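Local coordinates for acyl-coenzyme A thioesterase THEM4 (Rhodococcus sp., PDB 2OV9), which probably hydrolyses medium- and long-chain fatty acyl-CoA thioesters, such as decanoyl-CoA, to the free fatty acid and coenzyme A, at residues G114-I120 with L168-L174; P13-T19 with V102-S108; T31-R35 with G93-A99. All coordinates share one frame; numbering follows the deposited sequence.

Interactions 1 and 2 lie in the antiparallel sheet of the hotdog fold, where strands 105-106 and 112-117 are neighbours. Their centres are about 17 Å apart, and they touch through Leu174 and Val102. Interaction 3 packs helix 26-43 of the N-terminal helical region on the loop that runs into strand 105-106; its centre is about 16 Å from that of interaction 1 and about 21 Å from that of interaction 2. Along the chain, interaction 3 falls between the two segments of interaction 2, and interaction 1 comes after both. The N-terminal part is therefore tied to the thioesterase fold at two places.

Interaction 1: G114-I120 with L168-L174; sequences GTVTLTI and LFEPLTL
Phe169, Leu118 and Leu172 bury the most of themselves where residues 114-120 run against 168-174. Phe169 N donates to Leu118 O at 2.8 Å, with an N-H...O angle of 164°. This bond lies where both segments have left regular strand. The Phe169 ring meets Ile120 in a different way: Ile120 CG2 comes up at the ring edge, in its plane, 3.5 Å from Phe169 CZ. Leu168 CB, from the ring's own segment, sits over the centre of one face, so the ring is held on a face and at an edge.

Leu118 and Leu172 cross at about a right angle, and their CD1 methyls touch at 3.9 Å. Leu118 has CG anti to its carbonyl carbon (chi1 -65°), a turn that lets its CD1 meet that of Leu172. Leu118 CB also packs on Leu168 CD2, 4.1 Å away. Between the two backbones a water accepts from Leu118 N and donates to Glu170 O. It bridges the gap between the Phe169 N to Leu118 O bond and the direct bonds of Val116 with Leu172.

Further along, the pairing is regular antiparallel sheet. Val116 and Leu172 form a hydrogen-bonded pair: Leu172 N reaches Val116 O at 2.9 Å, and Val116 N donates back to Leu172 O. Gly114 and Leu174 form the next such pair. Thr115 and Thr173 make the non-hydrogen-bonded pair between them, on the other face.

The Val116, Leu172 and Leu174 face belongs to the core of the hotdog fold. Helix 131-148 packs there through Leu137 on Leu118 and Val141 on Leu174. Strand 185-194 lies next to 171-182, and helix 26-43 meets Ile120 and Phe169 through Arg43.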
loop_
_atom_site.group_PDB
_atom_site.type_symbol
_atom_site.label_atom_id
_atom_site.label_comp_id
_atom_site.label_asym_id
_atom_site.label_seq_id
_atom_site.Cartn_x
_atom_site.Cartn_y
_atom_site.Cartn_z
ATOM N N GLY B 114 0.369 -8.530 15.368
ATOM C CA GLY B 114 0.803 -7.169 15.664
ATOM C C GLY B 114 -0.412 -6.266 15.735
ATOM O O GLY B 114 -1.517 -6.671 15.356
ATOM N N THR B 115 -0.204 -5.056 16.236
ATOM C CA THR B 115 -1.254 -4.053 16.330
ATOM C C THR B 115 -0.738 -2.789 15.676
ATOM O O THR B 115 0.405 -2.382 15.913
ATOM C CB THR B 115 -1.570 -3.775 17.801
ATOM O OG1 THR B 115 -2.016 -4.999 18.400
ATOM C CG2 THR B 115 -2.671 -2.755 17.945
ATOM N N VAL B 116 -1.588 -2.164 14.865
ATOM C CA VAL B 116 -1.217 -0.949 14.148
ATOM C C VAL B 116 -2.380 0.036 14.192
ATOM O O VAL B 116 -3.525 -0.353 14.030
ATOM C CB VAL B 116 -0.858 -1.284 12.668
ATOM C CG1 VAL B 116 -2.091 -1.776 11.893
ATOM C CG2 VAL B 116 -0.210 -0.064 11.959
ATOM N N THR B 117 -2.072 1.305 14.410
ATOM C CA THR B 117 -3.064 2.356 14.352
ATOM C C THR B 117 -2.798 3.097 13.036
ATOM O O THR B 117 -1.722 3.662 12.856
ATOM C CB THR B 117 -2.912 3.290 15.552
ATOM O OG1 THR B 117 -3.245 2.559 16.733
ATOM C CG2 THR B 117 -3.854 4.471 15.422
ATOM N N LEU B 118 -3.752 3.066 12.107
ATOM C CA LEU B 118 -3.514 3.632 10.776
ATOM C C LEU B 118 -4.028 5.047 10.602
ATOM O O LEU B 118 -4.996 5.454 11.230
ATOM C CB LEU B 118 -4.073 2.713 9.677
ATOM C CG LEU B 118 -3.439 1.342 9.504
ATOM C CD1 LEU B 118 -4.318 0.440 8.626
ATOM C CD2 LEU B 118 -2.024 1.438 8.895
ATOM N N THR B 119 -3.369 5.766 9.703
ATOM C CA THR B 119 -3.495 7.211 9.522
ATOM C C THR B 119 -4.007 7.579 8.132
ATOM O O THR B 119 -4.178 6.697 7.262
ATOM C CB THR B 119 -2.123 7.841 9.673
ATOM O OG1 THR B 119 -1.200 7.100 8.863
ATOM C CG2 THR B 119 -1.655 7.788 11.136
ATOM N N ILE B 120 -4.222 8.873 7.895
ATOM C CA ILE B 120 -4.980 9.266 6.695
ATOM C C ILE B 120 -4.402 8.897 5.332
ATOM O O ILE B 120 -5.143 8.829 4.389
ATOM C CB ILE B 120 -5.462 10.744 6.628
ATOM C CG1 ILE B 120 -4.316 11.746 6.757
ATOM C CG2 ILE B 120 -6.647 11.006 7.579
ATOM C CD1 ILE B 120 -4.747 13.137 6.237
ATOM N N LEU B 168 -9.762 4.013 10.679
ATOM C CA LEU B 168 -8.496 4.690 10.914
ATOM C C LEU B 168 -8.467 5.152 12.367
ATOM O O LEU B 168 -9.515 5.204 13.032
ATOM C CB LEU B 168 -8.392 5.914 9.987
ATOM C CG LEU B 168 -8.373 5.693 8.464
ATOM C CD1 LEU B 168 -8.457 7.026 7.766
ATOM C CD2 LEU B 168 -7.097 4.928 8.072
ATOM N N PHE B 169 -7.276 5.509 12.849
ATOM C CA PHE B 169 -7.079 6.175 14.146
ATOM C C PHE B 169 -7.353 5.326 15.389
ATOM O O PHE B 169 -7.527 5.864 16.489
ATOM C CB PHE B 169 -7.883 7.485 14.240
ATOM C CG PHE B 169 -7.963 8.254 12.942
ATOM C CD1 PHE B 169 -6.801 8.620 12.249
ATOM C CD2 PHE B 169 -9.197 8.611 12.421
ATOM C CE1 PHE B 169 -6.881 9.317 11.036
ATOM C CE2 PHE B 169 -9.299 9.327 11.202
ATOM C CZ PHE B 169 -8.130 9.684 10.513
ATOM N N GLU B 170 -7.448 4.017 15.223
ATOM C CA GLU B 170 -7.606 3.151 16.386
ATOM C C GLU B 170 -6.844 1.856 16.175
ATOM O O GLU B 170 -6.543 1.509 15.043
ATOM C CB GLU B 170 -9.083 2.907 16.711
ATOM C CG GLU B 170 -9.759 1.866 15.880
ATOM C CD GLU B 170 -11.265 1.838 16.148
ATOM O OE1 GLU B 170 -11.901 2.913 16.087
ATOM O OE2 GLU B 170 -11.813 0.745 16.414
ATOM N N PRO B 171 -6.511 1.161 17.274
ATOM C CA PRO B 171 -5.666 -0.025 17.196
ATOM C C PRO B 171 -6.361 -1.184 16.471
ATOM O O PRO B 171 -7.459 -1.602 16.859
ATOM C CB PRO B 171 -5.397 -0.374 18.676
ATOM C CG PRO B 171 -5.876 0.775 19.464
ATOM C CD PRO B 171 -6.899 1.481 18.672
ATOM N N LEU B 172 -5.734 -1.664 15.399
ATOM C CA LEU B 172 -6.198 -2.849 14.668
ATOM C C LEU B 172 -5.246 -4.037 14.880
ATOM O O LEU B 172 -4.047 -3.903 14.682
ATOM C CB LEU B 172 -6.224 -2.544 13.153
ATOM C CG LEU B 172 -6.986 -1.281 12.724
ATOM C CD1 LEU B 172 -6.792 -1.022 11.226
ATOM C CD2 LEU B 172 -8.485 -1.331 13.097
ATOM N N THR B 173 -5.781 -5.197 15.266
ATOM C CA THR B 173 -4.951 -6.365 15.490
ATOM C C THR B 173 -4.888 -7.159 14.224
ATOM O O THR B 173 -5.922 -7.611 13.736
ATOM C CB THR B 173 -5.555 -7.276 16.570
ATOM O OG1 THR B 173 -5.803 -6.496 17.748
ATOM C CG2 THR B 173 -4.588 -8.449 16.894
ATOM N N LEU B 174 -3.672 -7.359 13.730
ATOM C CA LEU B 174 -3.412 -8.196 12.581
ATOM C C LEU B 174 -2.889 -9.543 13.065
ATOM O O LEU B 174 -2.029 -9.593 13.931
ATOM C CB LEU B 174 -2.351 -7.555 11.689
ATOM C CG LEU B 174 -2.435 -6.063 11.319
ATOM C CD1 LEU B 174 -1.282 -5.684 10.402
ATOM C CD2 LEU B 174 -3.753 -5.686 10.646
HETATM O O HOH W 1 -6.530 2.205 12.484
#

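Interaction 2: P13-T19 with V102-S108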
loop_
_atom_site.group_PDB
_atom_site.type_symbol
_atom_site.label_atom_id
_atom_site.label_comp_id
_atom_site.label_asym_id
_atom_site.label_seq_id
_atom_site.Cartn_x
_atom_site.Cartn_y
_atom_site.Cartn_z
ATOM N N PRO B 13 11.377 -18.266 21.470
ATOM C CA PRO B 13 10.266 -18.046 22.422
ATOM C C PRO B 13 9.074 -17.313 21.821
ATOM O O PRO B 13 9.216 -16.515 20.888
ATOM C CB PRO B 13 10.877 -17.180 23.548
ATOM C CG PRO B 13 12.294 -16.906 23.160
ATOM C CD PRO B 13 12.631 -17.593 21.871
ATOM N N SER B 14 7.899 -17.584 22.375
ATOM C CA SER B 14 6.716 -16.803 22.062
ATOM C C SER B 14 7.032 -15.342 22.347
ATOM O O SER B 14 7.708 -15.028 23.346
ATOM C CB SER B 14 5.532 -17.280 22.912
ATOM O OG SER B 14 4.302 -16.837 22.354
ATOM N N GLY B 15 6.552 -14.455 21.480
ATOM C CA GLY B 15 6.793 -13.020 21.633
ATOM C C GLY B 15 8.074 -12.559 20.943
ATOM O O GLY B 15 8.497 -11.412 21.117
ATOM N N THR B 16 8.680 -13.433 20.145
ATOM C CA THR B 16 9.870 -13.068 19.390
ATOM C C THR B 16 9.473 -12.019 18.357
ATOM O O THR B 16 8.554 -12.251 17.569
ATOM C CB THR B 16 10.476 -14.309 18.680
ATOM O OG1 THR B 16 11.014 -15.196 19.676
ATOM C CG2 THR B 16 11.578 -13.903 17.738
ATOM N N VAL B 17 10.128 -10.859 18.386
ATOM C CA VAL B 17 9.823 -9.797 17.432
ATOM C C VAL B 17 10.399 -10.253 16.108
ATOM O O VAL B 17 11.576 -10.582 16.051
ATOM C CB VAL B 17 10.447 -8.452 17.848
ATOM C CG1 VAL B 17 10.109 -7.360 16.809
ATOM C CG2 VAL B 17 9.938 -8.028 19.229
ATOM N N LEU B 18 9.577 -10.276 15.055
ATOM C CA LEU B 18 10.012 -10.782 13.743
ATOM C C LEU B 18 10.444 -9.697 12.769
ATOM O O LEU B 18 11.299 -9.909 11.887
ATOM C CB LEU B 18 8.892 -11.601 13.119
ATOM C CG LEU B 18 8.490 -12.830 13.935
ATOM C CD1 LEU B 18 7.349 -13.539 13.280
ATOM C CD2 LEU B 18 9.678 -13.768 14.062
ATOM N N THR B 19 9.818 -8.541 12.913
ATOM C CA THR B 19 10.128 -7.375 12.106
ATOM C C THR B 19 11.388 -6.706 12.657
ATOM O O THR B 19 11.899 -7.088 13.709
ATOM C CB THR B 19 8.964 -6.412 12.128
ATOM O OG1 THR B 19 8.568 -6.191 13.489
ATOM C CG2 THR B 19 7.799 -7.023 11.378
ATOM N N VAL B 102 4.340 -1.723 10.340
ATOM C CA VAL B 102 3.742 -2.730 11.217
ATOM C C VAL B 102 4.840 -3.519 11.916
ATOM O O VAL B 102 5.796 -3.941 11.283
ATOM C CB VAL B 102 2.809 -3.694 10.438
ATOM C CG1 VAL B 102 2.098 -4.646 11.439
ATOM C CG2 VAL B 102 1.759 -2.900 9.642
ATOM N N VAL B 103 4.682 -3.704 13.221
ATOM C CA VAL B 103 5.583 -4.512 14.035
ATOM C C VAL B 103 4.866 -5.846 14.283
ATOM O O VAL B 103 3.673 -5.850 14.654
ATOM C CB VAL B 103 5.833 -3.799 15.377
ATOM C CG1 VAL B 103 6.660 -4.650 16.310
ATOM C CG2 VAL B 103 6.518 -2.434 15.118
ATOM N N LEU B 104 5.567 -6.959 14.070
ATOM C CA LEU B 104 4.953 -8.280 14.244
ATOM C C LEU B 104 5.754 -9.177 15.176
ATOM O O LEU B 104 7.000 -9.163 15.160
ATOM C CB LEU B 104 4.779 -8.991 12.895
ATOM C CG LEU B 104 3.940 -8.273 11.852
ATOM C CD1 LEU B 104 4.221 -8.895 10.450
ATOM C CD2 LEU B 104 2.465 -8.322 12.244
ATOM N N GLU B 105 5.028 -9.960 15.978
ATOM C CA GLU B 105 5.676 -10.974 16.792
ATOM C C GLU B 105 5.168 -12.363 16.461
ATOM O O GLU B 105 4.049 -12.524 15.988
ATOM C CB GLU B 105 5.552 -10.670 18.281
ATOM C CG GLU B 105 4.159 -10.643 18.790
ATOM C CD GLU B 105 4.074 -10.073 20.209
ATOM O OE1 GLU B 105 5.118 -9.935 20.899
ATOM O OE2 GLU B 105 2.949 -9.747 20.633
ATOM N N GLY B 106 6.026 -13.359 16.664
ATOM C CA GLY B 106 5.608 -14.749 16.520
ATOM C C GLY B 106 5.179 -15.311 17.864
ATOM O O GLY B 106 5.827 -15.056 18.893
ATOM N N LEU B 107 4.085 -16.072 17.858
ATOM C CA LEU B 107 3.577 -16.681 19.080
ATOM C C LEU B 107 3.774 -18.210 19.068
ATOM O O LEU B 107 4.005 -18.812 18.003
ATOM C CB LEU B 107 2.106 -16.307 19.304
ATOM C CG LEU B 107 1.668 -14.849 19.156
ATOM C CD1 LEU B 107 0.142 -14.756 19.381
ATOM C CD2 LEU B 107 2.427 -13.930 20.147
ATOM N N SER B 108 3.676 -18.822 20.251
ATOM C CA SER B 108 3.994 -20.252 20.450
ATOM C C SER B 108 3.143 -21.201 19.609
ATOM O O SER B 108 3.602 -22.275 19.221
ATOM C CB SER B 108 3.890 -20.638 21.940
ATOM O OG SER B 108 2.691 -20.117 22.519
HETATM O O HOH W 2 7.155 -9.066 21.851
#
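Gly106 O accepts from Gly15 N at 2.8 Å. Gly15 and Thr16 both face Gly106, which makes a G1 beta bulge where the short, weakly bonded strand 16-17 runs antiparallel to strand 105-106. The bulge residues are the last two of a type II turn from Pro13 to Thr16. Gly15 has a positive phi of 89°, and a CB there would be jammed against the preceding carbonyl oxygen. Gly106 N completes the exchange by donating to Thr16 O at 2.9 Å.

Past the bulge, Val17 and Glu105 form a non-hydrogen-bonded pair. Leu18 N then donates to Leu104 O at 2.8 Å, almost straight at 172°. The Leu18 side chain reaches to Gly106, with CD1 3.6 Å from Gly106 N. A CB on Gly106 would be tight against that methyl. On the opposite side of the pairing, Glu105 OE1 comes 3.6 Å from Gly15 CA.

Strand 16-17 is the outermost strand at this end of the sheet within the chain, with 105-106 between it and 112-117. Helix 131-148 packs against Leu18 and Leu104 through Val144. Trp148 on that helix donates from NE1 to Leu107 O.

Side-chain hydroxyls finish the pairing at both ends. Ser14 OG accepts from Ser108 N, in a rather bent bond. At the other end Thr19 sets its hydroxyl between its own N and carbonyl carbon (chi1 50°). The methyl CG2 is then 3.9 Å from Leu104 CB, and Thr19 OG1 accepts from Leu104 N at 3.2 Å.

Interaction 3: T31-R35 with G93-A99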
loop_
_atom_site.group_PDB
_atom_site.type_symbol
_atom_site.label_atom_id
_atom_site.label_comp_id
_atom_site.label_asym_id
_atom_site.label_seq_id
_atom_site.Cartn_x
_atom_site.Cartn_y
_atom_site.Cartn_z
ATOM N N THR B 31 13.294 8.587 8.076
ATOM C CA THR B 31 12.119 7.924 7.504
ATOM C C THR B 31 10.867 8.270 8.331
ATOM O O THR B 31 9.802 8.552 7.763
ATOM C CB THR B 31 12.308 6.404 7.373
ATOM O OG1 THR B 31 13.483 6.139 6.590
ATOM C CG2 THR B 31 11.115 5.780 6.683
ATOM N N ASP B 32 10.994 8.257 9.647
ATOM C CA ASP B 32 9.881 8.729 10.488
ATOM C C ASP B 32 9.459 10.158 10.163
ATOM O O ASP B 32 8.262 10.472 10.188
ATOM C CB ASP B 32 10.200 8.622 11.968
ATOM C CG ASP B 32 9.925 7.242 12.512
ATOM O OD1 ASP B 32 9.030 6.524 11.972
ATOM O OD2 ASP B 32 10.617 6.869 13.485
ATOM N N ALA B 33 10.430 11.022 9.873
ATOM C CA ALA B 33 10.147 12.415 9.541
ATOM C C ALA B 33 9.443 12.508 8.184
ATOM O O ALA B 33 8.489 13.279 8.032
ATOM C CB ALA B 33 11.427 13.214 9.532
ATOM N N ALA B 34 9.906 11.727 7.203
ATOM C CA ALA B 34 9.191 11.577 5.938
ATOM C C ALA B 34 7.752 11.112 6.098
ATOM O O ALA B 34 6.848 11.662 5.452
ATOM C CB ALA B 34 9.945 10.642 4.973
ATOM N N ARG B 35 7.518 10.116 6.952
ATOM C CA ARG B 35 6.151 9.641 7.190
ATOM C C ARG B 35 5.295 10.794 7.716
ATOM O O ARG B 35 4.113 10.909 7.389
ATOM C CB ARG B 35 6.135 8.485 8.206
ATOM C CG ARG B 35 6.776 7.192 7.704
ATOM C CD ARG B 35 6.538 6.004 8.696
ATOM N NE ARG B 35 7.171 4.799 8.186
ATOM C CZ ARG B 35 8.367 4.375 8.567
ATOM N NH1 ARG B 35 9.040 5.041 9.508
ATOM N NH2 ARG B 35 8.888 3.294 8.028
ATOM N N GLY B 93 8.771 -2.203 6.618
ATOM C CA GLY B 93 10.124 -1.683 6.391
ATOM C C GLY B 93 10.415 -0.402 7.155
ATOM O O GLY B 93 9.772 0.604 6.915
ATOM N N PRO B 94 11.397 -0.430 8.077
ATOM C CA PRO B 94 11.697 0.783 8.861
ATOM C C PRO B 94 12.184 1.943 8.012
ATOM O O PRO B 94 11.945 3.089 8.368
ATOM C CB PRO B 94 12.802 0.337 9.816
ATOM C CG PRO B 94 12.722 -1.154 9.847
ATOM C CD PRO B 94 12.248 -1.568 8.481
ATOM N N GLU B 95 12.851 1.654 6.896
ATOM C CA GLU B 95 13.329 2.703 6.020
ATOM C C GLU B 95 12.387 2.947 4.843
ATOM O O GLU B 95 12.729 3.681 3.896
ATOM C CB GLU B 95 14.761 2.415 5.536
ATOM C CG GLU B 95 15.827 2.656 6.596
ATOM C CD GLU B 95 16.333 1.381 7.276
ATOM O OE1 GLU B 95 17.191 0.680 6.695
ATOM O OE2 GLU B 95 15.935 1.108 8.428
ATOM N N ASN B 96 11.194 2.350 4.919
ATOM C CA ASN B 96 10.215 2.470 3.852
ATOM C C ASN B 96 9.055 3.331 4.329
ATOM O O ASN B 96 8.231 2.884 5.102
ATOM C CB ASN B 96 9.767 1.084 3.373
ATOM C CG ASN B 96 8.911 1.152 2.137
ATOM O OD1 ASN B 96 8.224 2.160 1.895
ATOM N ND2 ASN B 96 8.939 0.088 1.340
ATOM N N ALA B 97 9.018 4.595 3.893
ATOM C CA ALA B 97 8.039 5.528 4.430
ATOM C C ALA B 97 6.596 5.199 4.045
ATOM O O ALA B 97 5.666 5.750 4.643
ATOM C CB ALA B 97 8.391 6.994 4.093
ATOM N N LEU B 98 6.415 4.274 3.099
ATOM C CA LEU B 98 5.080 3.723 2.786
ATOM C C LEU B 98 4.550 2.823 3.878
ATOM O O LEU B 98 3.333 2.656 3.988
ATOM C CB LEU B 98 5.110 2.869 1.501
ATOM C CG LEU B 98 4.859 3.622 0.186
ATOM C CD1 LEU B 98 5.839 4.699 0.008
ATOM C CD2 LEU B 98 4.930 2.648 -1.000
ATOM N N ALA B 99 5.466 2.204 4.637
ATOM C CA ALA B 99 5.103 1.275 5.712
ATOM C C ALA B 99 4.613 2.037 6.938
ATOM O O ALA B 99 5.182 3.065 7.287
ATOM C CB ALA B 99 6.326 0.351 6.053
HETATM O O HOH W 3 11.647 4.314 10.509
#
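Arg35 reaches from helix 26-43 into the loop 93-99, before strand 105-106, where its guanidinium binds backbone carbonyls. The loop holds two type I turns, Gly93 to Asn96 and Asn96 to Ala99, and these turn several carbonyl oxygens toward the arginine.

Gly93 O lies at the edge of the guanidinium, but its angle to NH2 is poor. At Pro94 the contact is firmer: Arg35 NH2 donates to Pro94 O at 3.1 Å, coming from above the carbonyl plane. Thr31 CG2 touches the same oxygen at 3.3 Å and lies over one face of the guanidinium, toward its rim. Glu95 packs its CA against Thr31 OG1, while its carboxylate pairs with Arg87 and with Arg46 of the second subunit. Thr31 OG1 itself bonds to Val27 O in its own helix.

Asn96 O is gripped from opposite faces of its plane, by Arg35 NH2 at 3.0 Å and by Ala99 N. Its side chain makes an Asx turn, OD1 accepting from Leu98 N. Ala97 CB packs on Ala34 CB at 4.1 Å and on Arg35 CG. Leu41 of the second subunit packs on Ala34, at the dimer interface.

The extended Arg35 chain, trans at chi2 and chi3, carries the charge past Ala97 to the loop carbonyls. Asp32 OD1 meets NH1 in a salt bridge whose hydrogen bond is weak. A leucine in place of Arg35 would probably leave the carbonyls of Pro94, Asn96 and Ala99 without this donor, and Asp32 without its cationic mate. The last residue of the loop takes the remaining bond: Arg35 NE donates to Ala99 O at 2.8 Å.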